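Local coordinates for protein Alpha/beta hydrolase (Paenibacillus sp. VTT E-133280, PDB 6TJ2) that probably hydrolyses small carboxylic esters such as methyl salicylate, as an extracellular alpha/beta-hydrolase related to tobacco salicylic acid binding protein 2, at residues V74-H82 / Q94-Y102; Q124-I134 / D215-I224. All coordinates share one frame; numbering follows the deposited sequence.

Contact 1: V74-H82 / Q94-Y102; sequences VYTPEYAGH and QITKSVVDY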
loop_
_atom_site.group_PDB
_atom_site.type_symbol
_atom_site.label_atom_id
_atom_site.label_comp_id
_atom_site.label_asym_id
_atom_site.label_seq_id
_atom_site.Cartn_x
_atom_site.Cartn_y
_atom_site.Cartn_z
ATOM N N VAL A 74 -4.765 -28.170 12.938
ATOM C CA VAL A 74 -5.350 -26.836 13.231
ATOM C C VAL A 74 -6.272 -26.953 14.447
ATOM O O VAL A 74 -7.243 -27.741 14.403
ATOM C CB VAL A 74 -6.108 -26.256 12.042
ATOM C CG1 VAL A 74 -6.609 -24.857 12.355
ATOM C CG2 VAL A 74 -5.273 -26.262 10.768
ATOM N N TYR A 75 -6.007 -26.177 15.470
ATOM C CA TYR A 75 -6.856 -26.045 16.685
ATOM C C TYR A 75 -7.503 -24.668 16.654
ATOM O O TYR A 75 -6.808 -23.656 16.370
ATOM C CB TYR A 75 -6.040 -26.221 17.952
ATOM C CG TYR A 75 -5.409 -27.574 18.069
ATOM C CD1 TYR A 75 -4.084 -27.781 17.702
ATOM C CD2 TYR A 75 -6.146 -28.653 18.488
ATOM C CE1 TYR A 75 -3.498 -29.032 17.753
ATOM C CE2 TYR A 75 -5.554 -29.899 18.584
ATOM C CZ TYR A 75 -4.247 -30.087 18.221
ATOM O OH TYR A 75 -3.675 -31.344 18.325
ATOM N N THR A 76 -8.794 -24.595 16.860
ATOM C CA THR A 76 -9.573 -23.330 16.907
ATOM C C THR A 76 -10.337 -23.244 18.227
ATOM O O THR A 76 -11.545 -23.432 18.230
ATOM C CB THR A 76 -10.513 -23.212 15.720
ATOM O OG1 THR A 76 -11.467 -24.278 15.665
ATOM C CG2 THR A 76 -9.736 -23.264 14.422
ATOM N N PRO A 77 -9.656 -22.968 19.327
ATOM C CA PRO A 77 -10.327 -22.942 20.632
ATOM C C PRO A 77 -11.331 -21.804 20.711
ATOM O O PRO A 77 -11.089 -20.689 20.191
ATOM C CB PRO A 77 -9.170 -22.718 21.609
ATOM C CG PRO A 77 -8.100 -22.037 20.784
ATOM C CD PRO A 77 -8.230 -22.678 19.431
ATOM N N GLU A 78 -12.377 -22.043 21.466
ATOM C CA GLU A 78 -13.216 -20.941 21.946
ATOM C C GLU A 78 -12.630 -20.438 23.283
ATOM O O GLU A 78 -11.799 -21.143 23.919
ATOM C CB GLU A 78 -14.647 -21.422 22.171
ATOM C CG GLU A 78 -15.642 -20.308 22.388
ATOM C CD GLU A 78 -15.459 -19.276 21.301
ATOM O OE1 GLU A 78 -16.089 -19.474 20.230
ATOM O OE2 GLU A 78 -14.766 -18.268 21.544
ATOM N N TYR A 79 -12.962 -19.210 23.649
ATOM C CA TYR A 79 -12.401 -18.614 24.875
ATOM C C TYR A 79 -13.498 -17.944 25.699
ATOM O O TYR A 79 -14.571 -17.770 25.223
ATOM C CB TYR A 79 -11.168 -17.771 24.547
ATOM C CG TYR A 79 -11.309 -16.631 23.566
ATOM C CD1 TYR A 79 -11.996 -15.467 23.867
ATOM C CD2 TYR A 79 -10.642 -16.684 22.360
ATOM C CE1 TYR A 79 -12.016 -14.395 22.986
ATOM C CE2 TYR A 79 -10.658 -15.626 21.467
ATOM C CZ TYR A 79 -11.344 -14.477 21.779
ATOM O OH TYR A 79 -11.338 -13.420 20.935
ATOM N N ALA A 80 -13.109 -17.544 26.897
ATOM C CA ALA A 80 -14.069 -17.114 27.930
ATOM C C ALA A 80 -14.939 -15.969 27.413
ATOM O O ALA A 80 -14.469 -15.061 26.708
ATOM C CB ALA A 80 -13.365 -16.731 29.187
ATOM N N GLY A 81 -16.231 -16.048 27.732
ATOM C CA GLY A 81 -17.205 -15.011 27.400
ATOM C C GLY A 81 -17.547 -14.931 25.927
ATOM O O GLY A 81 -18.242 -13.998 25.503
ATOM N N HIS A 82 -17.092 -15.909 25.148
ATOM C CA HIS A 82 -17.342 -15.975 23.703
ATOM C C HIS A 82 -17.900 -17.349 23.359
ATOM O O HIS A 82 -17.847 -18.288 24.167
ATOM C CB HIS A 82 -16.072 -15.661 22.910
ATOM C CG HIS A 82 -15.601 -14.265 23.115
ATOM N ND1 HIS A 82 -15.094 -13.802 24.320
ATOM C CD2 HIS A 82 -15.533 -13.251 22.249
ATOM C CE1 HIS A 82 -14.763 -12.503 24.154
ATOM N NE2 HIS A 82 -15.018 -12.144 22.900
ATOM N N GLN A 94 -9.242 -13.618 32.206
ATOM C CA GLN A 94 -10.065 -14.838 32.102
ATOM C C GLN A 94 -9.967 -15.395 30.676
ATOM O O GLN A 94 -9.900 -16.620 30.492
ATOM C CB GLN A 94 -11.522 -14.551 32.463
ATOM C CG GLN A 94 -11.753 -14.352 33.966
ATOM C CD GLN A 94 -13.137 -13.821 34.234
ATOM O OE1 GLN A 94 -13.674 -12.960 33.575
ATOM N NE2 GLN A 94 -13.758 -14.401 35.266
ATOM N N ILE A 95 -9.989 -14.530 29.659
ATOM C CA ILE A 95 -9.831 -15.011 28.246
ATOM C C ILE A 95 -8.470 -15.672 28.122
ATOM O O ILE A 95 -8.371 -16.816 27.571
ATOM C CB ILE A 95 -9.998 -13.806 27.305
ATOM C CG1 ILE A 95 -11.457 -13.370 27.261
ATOM C CG2 ILE A 95 -9.446 -14.167 25.926
ATOM C CD1 ILE A 95 -11.715 -12.097 26.505
ATOM N N THR A 96 -7.415 -15.046 28.576
ATOM C CA THR A 96 -6.047 -15.545 28.432
ATOM C C THR A 96 -5.957 -16.896 29.128
ATOM O O THR A 96 -5.433 -17.835 28.554
ATOM C CB THR A 96 -5.063 -14.545 29.001
ATOM O OG1 THR A 96 -5.180 -13.327 28.270
ATOM C CG2 THR A 96 -3.657 -15.068 28.995
ATOM N N LYS A 97 -6.498 -17.010 30.352
ATOM C CA LYS A 97 -6.411 -18.257 31.104
ATOM C C LYS A 97 -7.177 -19.330 30.368
ATOM O O LYS A 97 -6.680 -20.482 30.314
ATOM C CB LYS A 97 -6.956 -18.091 32.524
ATOM C CG LYS A 97 -6.999 -19.406 33.296
ATOM C CD LYS A 97 -7.197 -19.224 34.778
ATOM C CE LYS A 97 -6.713 -20.421 35.582
ATOM N NZ LYS A 97 -7.489 -21.610 35.267
ATOM N N SER A 98 -8.303 -19.028 29.771
ATOM C CA SER A 98 -9.047 -20.093 29.033
ATOM C C SER A 98 -8.224 -20.657 27.866
ATOM O O SER A 98 -8.260 -21.858 27.576
ATOM C CB SER A 98 -10.418 -19.629 28.612
ATOM O OG SER A 98 -10.401 -18.639 27.575
ATOM N N VAL A 99 -7.460 -19.825 27.181
ATOM C CA VAL A 99 -6.630 -20.301 26.051
ATOM C C VAL A 99 -5.407 -21.024 26.572
ATOM O O VAL A 99 -5.045 -22.097 26.051
ATOM C CB VAL A 99 -6.256 -19.143 25.146
ATOM C CG1 VAL A 99 -5.326 -19.636 24.027
ATOM C CG2 VAL A 99 -7.501 -18.480 24.586
ATOM N N VAL A 100 -4.772 -20.523 27.612
ATOM C CA VAL A 100 -3.603 -21.225 28.215
ATOM C C VAL A 100 -4.063 -22.596 28.707
ATOM O O VAL A 100 -3.331 -23.601 28.484
ATOM C CB VAL A 100 -2.991 -20.394 29.353
ATOM C CG1 VAL A 100 -1.996 -21.213 30.155
ATOM C CG2 VAL A 100 -2.360 -19.118 28.799
ATOM N N ASP A 101 -5.212 -22.674 29.355
ATOM C CA ASP A 101 -5.698 -23.983 29.876
ATOM C C ASP A 101 -5.974 -24.927 28.715
ATOM O O ASP A 101 -5.725 -26.127 28.848
ATOM C CB ASP A 101 -6.919 -23.791 30.754
ATOM C CG ASP A 101 -6.664 -23.164 32.124
ATOM O OD1 ASP A 101 -5.505 -23.149 32.555
ATOM O OD2 ASP A 101 -7.697 -22.735 32.700
ATOM N N TYR A 102 -6.511 -24.444 27.605
ATOM C CA TYR A 102 -6.781 -25.321 26.430
ATOM C C TYR A 102 -5.458 -25.886 25.933
ATOM O O TYR A 102 -5.338 -27.126 25.670
ATOM C CB TYR A 102 -7.506 -24.481 25.367
ATOM C CG TYR A 102 -7.715 -25.159 24.052
ATOM C CD1 TYR A 102 -8.932 -25.744 23.741
ATOM C CD2 TYR A 102 -6.727 -25.112 23.077
ATOM C CE1 TYR A 102 -9.130 -26.355 22.515
ATOM C CE2 TYR A 102 -6.915 -25.715 21.856
ATOM C CZ TYR A 102 -8.133 -26.313 21.558
ATOM O OH TYR A 102 -8.370 -26.880 20.315
#
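Ile-95 and Val-99 of helix 92-105 meet Tyr-79 in the apolar middle. Ile-95 CG2 lies off-centre against the phenol ring, 3.5 Å from Tyr-79 CD1, while Val-99 CG2 packs against Tyr-79 CB. The ring is placed by a chi1 of 58°, which sets CG between the backbone N and the carbonyl carbon; its hydroxyl is hydrogen-bonded to the backbone oxygen of His-51, and the Tyr-79 and His-51 rings stack. One helical turn further on, Tyr-102 turns a face to Pro-77: Pro-77 CB stands 3.5 Å from the Tyr-102 ring centroid, almost exactly on its normal, in a CH-pi contact. The Tyr-102 OH then reaches the edge of the Tyr-75 ring, 3.4 Å from Tyr-75 CD2.

The polar edge is built on Ser-98. Its OG accepts from Ala-80 N at 3.0 Å, bent to 147°, and donates back to Ile-95 O at 2.7 Å, a carbonyl that also serves Val-99 N. Beyond it, the type II turn from Tyr-79 to His-82 is closed by His-82 N to Tyr-79 O and braced by His-82 ND1, which donates to Ala-80 O at 2.8 Å with the oxygen in the imidazole plane; NE2 goes to Glu-205. With both nitrogens partnered by oxygens, the ring's rotation is fixed, and a protonated imidazole would be plausible. Ser-98, donor and acceptor at once, ties the loop's backbone into the helix's own bonding.

Contact 2: Q124-I134 / D215-I224; sequences QTVSQQVPDRI and DLKKFYSLQI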
loop_
_atom_site.group_PDB
_atom_site.type_symbol
_atom_site.label_atom_id
_atom_site.label_comp_id
_atom_site.label_asym_id
_atom_site.label_seq_id
_atom_site.Cartn_x
_atom_site.Cartn_y
_atom_site.Cartn_z
ATOM N N GLN A 124 -0.537 -12.219 22.495
ATOM C CA GLN A 124 0.524 -11.606 23.330
ATOM C C GLN A 124 0.464 -12.158 24.750
ATOM O O GLN A 124 1.510 -12.569 25.296
ATOM C CB GLN A 124 0.386 -10.093 23.323
ATOM C CG GLN A 124 0.734 -9.419 21.996
ATOM C CD GLN A 124 0.380 -7.955 22.068
ATOM O OE1 GLN A 124 -0.767 -7.605 22.424
ATOM N NE2 GLN A 124 1.344 -7.073 21.785
ATOM N N THR A 125 -0.686 -12.104 25.386
ATOM C CA THR A 125 -0.787 -12.464 26.798
ATOM C C THR A 125 -0.651 -13.966 26.981
ATOM O O THR A 125 -0.000 -14.406 27.968
ATOM C CB THR A 125 -2.057 -11.910 27.411
ATOM O OG1 THR A 125 -3.184 -12.391 26.688
ATOM C CG2 THR A 125 -2.060 -10.403 27.488
ATOM N N VAL A 126 -1.084 -14.758 26.018
ATOM C CA VAL A 126 -0.876 -16.213 26.071
ATOM C C VAL A 126 0.606 -16.564 25.963
ATOM O O VAL A 126 1.120 -17.390 26.744
ATOM C CB VAL A 126 -1.718 -16.935 25.020
ATOM C CG1 VAL A 126 -1.329 -18.399 24.834
ATOM C CG2 VAL A 126 -3.208 -16.818 25.368
ATOM N N SER A 127 1.312 -15.922 25.033
ATOM C CA SER A 127 2.734 -16.219 24.809
ATOM C C SER A 127 3.536 -15.912 26.052
ATOM O O SER A 127 4.572 -16.589 26.228
ATOM C CB SER A 127 3.243 -15.525 23.600
ATOM O OG SER A 127 3.382 -14.159 23.872
ATOM N N GLN A 128 3.091 -14.989 26.919
ATOM C CA GLN A 128 3.817 -14.674 28.194
ATOM C C GLN A 128 3.841 -15.858 29.133
ATOM O O GLN A 128 4.748 -15.931 30.011
ATOM C CB GLN A 128 3.146 -13.480 28.885
ATOM C CG GLN A 128 3.346 -12.257 28.051
ATOM C CD GLN A 128 2.914 -10.976 28.701
ATOM O OE1 GLN A 128 1.895 -10.899 29.411
ATOM N NE2 GLN A 128 3.558 -9.949 28.304
ATOM N N GLN A 129 2.835 -16.709 29.081
ATOM C CA GLN A 129 2.638 -17.808 30.039
ATOM C C GLN A 129 3.153 -19.126 29.502
ATOM O O GLN A 129 3.516 -19.968 30.342
ATOM C CB GLN A 129 1.147 -17.901 30.357
ATOM C CG GLN A 129 0.679 -16.687 31.132
ATOM C CD GLN A 129 -0.685 -16.907 31.710
ATOM O OE1 GLN A 129 -1.029 -18.005 32.188
ATOM N NE2 GLN A 129 -1.448 -15.823 31.686
ATOM N N VAL A 130 3.205 -19.341 28.179
ATOM C CA VAL A 130 3.649 -20.635 27.590
ATOM C C VAL A 130 4.685 -20.407 26.511
ATOM O O VAL A 130 4.641 -21.017 25.446
ATOM C CB VAL A 130 2.459 -21.468 27.085
ATOM C CG1 VAL A 130 1.583 -21.920 28.246
ATOM C CG2 VAL A 130 1.600 -20.778 26.036
ATOM N N PRO A 131 5.723 -19.579 26.761
ATOM C CA PRO A 131 6.641 -19.238 25.687
ATOM C C PRO A 131 7.406 -20.410 25.074
ATOM O O PRO A 131 7.719 -20.437 23.900
ATOM C CB PRO A 131 7.647 -18.303 26.364
ATOM C CG PRO A 131 7.515 -18.579 27.847
ATOM C CD PRO A 131 6.029 -18.860 28.014
ATOM N N ASP A 132 7.685 -21.398 25.903
ATOM C CA ASP A 132 8.504 -22.547 25.473
ATOM C C ASP A 132 7.660 -23.444 24.584
ATOM O O ASP A 132 8.245 -24.364 23.990
ATOM C CB ASP A 132 9.109 -23.304 26.667
ATOM C CG ASP A 132 10.197 -22.512 27.413
ATOM O OD1 ASP A 132 10.724 -21.498 26.841
ATOM O OD2 ASP A 132 10.509 -22.883 28.587
ATOM N N ARG A 133 6.339 -23.236 24.458
ATOM C CA ARG A 133 5.453 -24.094 23.623
ATOM C C ARG A 133 5.315 -23.549 22.185
ATOM O O ARG A 133 4.750 -24.242 21.357
ATOM C CB ARG A 133 4.068 -24.245 24.243
ATOM C CG ARG A 133 4.062 -25.028 25.537
ATOM C CD ARG A 133 2.646 -25.168 26.018
ATOM N NE ARG A 133 2.647 -25.876 27.297
ATOM C CZ ARG A 133 2.461 -27.167 27.442
ATOM N NH1 ARG A 133 2.216 -27.952 26.416
ATOM N NH2 ARG A 133 2.555 -27.673 28.665
ATOM N N ILE A 134 5.786 -22.340 21.921
ATOM C CA ILE A 134 5.412 -21.608 20.691
ATOM C C ILE A 134 6.587 -21.567 19.714
ATOM O O ILE A 134 7.686 -21.107 20.106
ATOM C CB ILE A 134 4.912 -20.211 21.077
ATOM C CG1 ILE A 134 3.670 -20.280 21.972
ATOM C CG2 ILE A 134 4.647 -19.403 19.813
ATOM C CD1 ILE A 134 3.372 -18.967 22.639
ATOM N N ASP A 215 -0.352 -5.493 30.611
ATOM C CA ASP A 215 1.065 -5.626 30.995
ATOM C C ASP A 215 1.728 -6.598 30.018
ATOM O O ASP A 215 1.455 -7.822 30.058
ATOM C CB ASP A 215 1.200 -6.118 32.431
ATOM C CG ASP A 215 2.636 -6.178 32.908
ATOM O OD1 ASP A 215 3.603 -6.248 32.052
ATOM O OD2 ASP A 215 2.794 -6.130 34.177
ATOM N N LEU A 216 2.558 -6.050 29.132
ATOM C CA LEU A 216 3.152 -6.803 28.007
ATOM C C LEU A 216 4.676 -6.724 27.989
ATOM O O LEU A 216 5.282 -7.049 27.000
ATOM C CB LEU A 216 2.552 -6.286 26.699
ATOM C CG LEU A 216 1.062 -6.402 26.538
ATOM C CD1 LEU A 216 0.613 -5.684 25.292
ATOM C CD2 LEU A 216 0.671 -7.875 26.473
ATOM N N LYS A 217 5.275 -6.424 29.149
ATOM C CA LYS A 217 6.741 -6.402 29.258
ATOM C C LYS A 217 7.327 -7.760 28.881
ATOM O O LYS A 217 8.354 -7.812 28.155
ATOM C CB LYS A 217 7.145 -6.049 30.684
ATOM C CG LYS A 217 6.744 -4.639 31.090
ATOM C CD LYS A 217 7.362 -4.276 32.431
ATOM C CE LYS A 217 7.291 -2.786 32.665
ATOM N NZ LYS A 217 5.887 -2.329 32.770
ATOM N N LYS A 218 6.713 -8.854 29.369
ATOM C CA LYS A 218 7.252 -10.188 29.081
ATOM C C LYS A 218 7.181 -10.419 27.565
ATOM O O LYS A 218 8.148 -10.887 26.983
ATOM C CB LYS A 218 6.599 -11.277 29.929
ATOM C CG LYS A 218 7.088 -12.659 29.564
ATOM C CD LYS A 218 6.909 -13.705 30.653
ATOM C CE LYS A 218 7.659 -14.992 30.374
ATOM N NZ LYS A 218 9.116 -14.750 30.289
ATOM N N PHE A 219 6.024 -10.150 26.944
ATOM C CA PHE A 219 5.873 -10.364 25.491
ATOM C C PHE A 219 6.985 -9.672 24.707
ATOM O O PHE A 219 7.578 -10.278 23.802
ATOM C CB PHE A 219 4.519 -9.873 25.005
ATOM C CG PHE A 219 4.402 -9.909 23.505
ATOM C CD1 PHE A 219 4.200 -11.111 22.857
ATOM C CD2 PHE A 219 4.614 -8.789 22.729
ATOM C CE1 PHE A 219 4.204 -11.165 21.482
ATOM C CE2 PHE A 219 4.604 -8.849 21.340
ATOM C CZ PHE A 219 4.376 -10.036 20.718
ATOM N N TYR A 220 7.248 -8.419 25.059
ATOM C CA TYR A 220 8.253 -7.608 24.321
ATOM C C TYR A 220 9.684 -8.012 24.690
ATOM O O TYR A 220 10.554 -7.586 23.929
ATOM C CB TYR A 220 8.000 -6.108 24.499
ATOM C CG TYR A 220 6.816 -5.680 23.662
ATOM C CD1 TYR A 220 6.918 -5.665 22.279
ATOM C CD2 TYR A 220 5.597 -5.423 24.202
ATOM C CE1 TYR A 220 5.838 -5.302 21.484
ATOM C CE2 TYR A 220 4.490 -5.103 23.434
ATOM C CZ TYR A 220 4.603 -5.045 22.054
ATOM O OH TYR A 220 3.548 -4.753 21.229
ATOM N N SER A 221 9.918 -8.913 25.637
ATOM C CA SER A 221 11.268 -9.477 25.895
ATOM C C SER A 221 11.442 -10.837 25.221
ATOM O O SER A 221 12.585 -11.275 25.123
ATOM C CB SER A 221 11.470 -9.595 27.376
ATOM O OG SER A 221 10.750 -10.715 27.885
ATOM N N LEU A 222 10.382 -11.463 24.726
ATOM C CA LEU A 222 10.427 -12.833 24.152
ATOM C C LEU A 222 11.246 -12.841 22.869
ATOM O O LEU A 222 11.156 -11.872 22.115
ATOM C CB LEU A 222 9.009 -13.318 23.829
ATOM C CG LEU A 222 8.093 -13.568 25.025
ATOM C CD1 LEU A 222 6.748 -14.141 24.572
ATOM C CD2 LEU A 222 8.757 -14.457 26.059
ATOM N N GLN A 223 11.998 -13.927 22.649
ATOM C CA GLN A 223 12.858 -14.080 21.443
ATOM C C GLN A 223 12.135 -14.879 20.343
ATOM O O GLN A 223 12.733 -15.214 19.294
ATOM C CB GLN A 223 14.190 -14.678 21.918
ATOM C CG GLN A 223 14.972 -13.701 22.776
ATOM C CD GLN A 223 15.244 -12.452 21.972
ATOM O OE1 GLN A 223 14.659 -11.394 22.193
ATOM N NE2 GLN A 223 16.101 -12.587 20.978
ATOM N N ILE A 224 10.848 -15.090 20.481
ATOM C CA ILE A 224 10.095 -15.976 19.572
ATOM C C ILE A 224 9.885 -15.229 18.249
ATOM O O ILE A 224 9.574 -14.048 18.288
ATOM C CB ILE A 224 8.765 -16.366 20.237
ATOM C CG1 ILE A 224 8.988 -17.109 21.547
ATOM C CG2 ILE A 224 7.915 -17.182 19.274
ATOM C CD1 ILE A 224 7.709 -17.292 22.341
#
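Phe-219 and Gln-124 are brought face to chain by their first torsions. Phe-219 has CG anti to the backbone N (chi1 172°), which lays its ring beside helix 119-129; Gln-124, with CG anti to the carbonyl carbon and an extended chain beyond, runs across that ring. The result is a CH-pi contact, Gln-124 CG 3.7 Å from the centroid of the Phe-219 ring and directly over the face. Ser-127 OG comes to the edge of the same ring, in its plane, 3.3 Å from Phe-219 CD1. That hydroxyl is turned back on its own helix, donating to Gln-124 O at 2.8 Å from above the carbonyl plane.

Leu-216 bears on the Gln-124 side chain at about a right angle, CD1 touching the amide and CD2 meeting both Gln-124 CB and Thr-125 CG2. The amide is directed elsewhere: NE2 donates to the backbone oxygen of Pro-145, which also takes the hydroxyl of Tyr-220. Alongside, the aliphatic parts of Gln-128 and Lys-218 slide past each other in opposite directions. At the other end Leu-222 CD1 reaches Ser-127 OG, and its CD2 packs on Pro-131 CB at 4.0 Å. Ile-224 follows, with CD1 3.5 Å from Pro-131 O and CG2 against Ile-134 CG2.

The short helical segments 124-129 and 217-221 cross at 77°, their axes 8.5 Å apart. Beneath them lies strand 134-139 of the central sheet, where Phe-139 supports Gln-124 and Phe-219, and Ile-137 receives Ser-127 and Ile-224; helix 92-105 packs on helix 119-129 through Thr-125 and Val-126.

Contact 1 closes before contact 2 opens along the chain, and their centres lie about 16 Å apart. They meet where helix 92-105 packs against helix 119-129: Thr-96 OG1 and Thr-125 OG1 are 2.7 Å apart, probably hydrogen-bonded, and Val-99 touches Val-126. Each helix thus carries one contact and packs against the other helix, and together they join the loop after edge strand 73-75 to the segment 215-224 leading into strand 226-231. Both helices flank the parallel sheet of the alpha/beta-hydrolase fold. Helix 119-129 follows the probable nucleophile elbow at Ser-117, and Tyr-79 of contact 1 lies near it, so this layer forms part of the framework around the likely catalytic site.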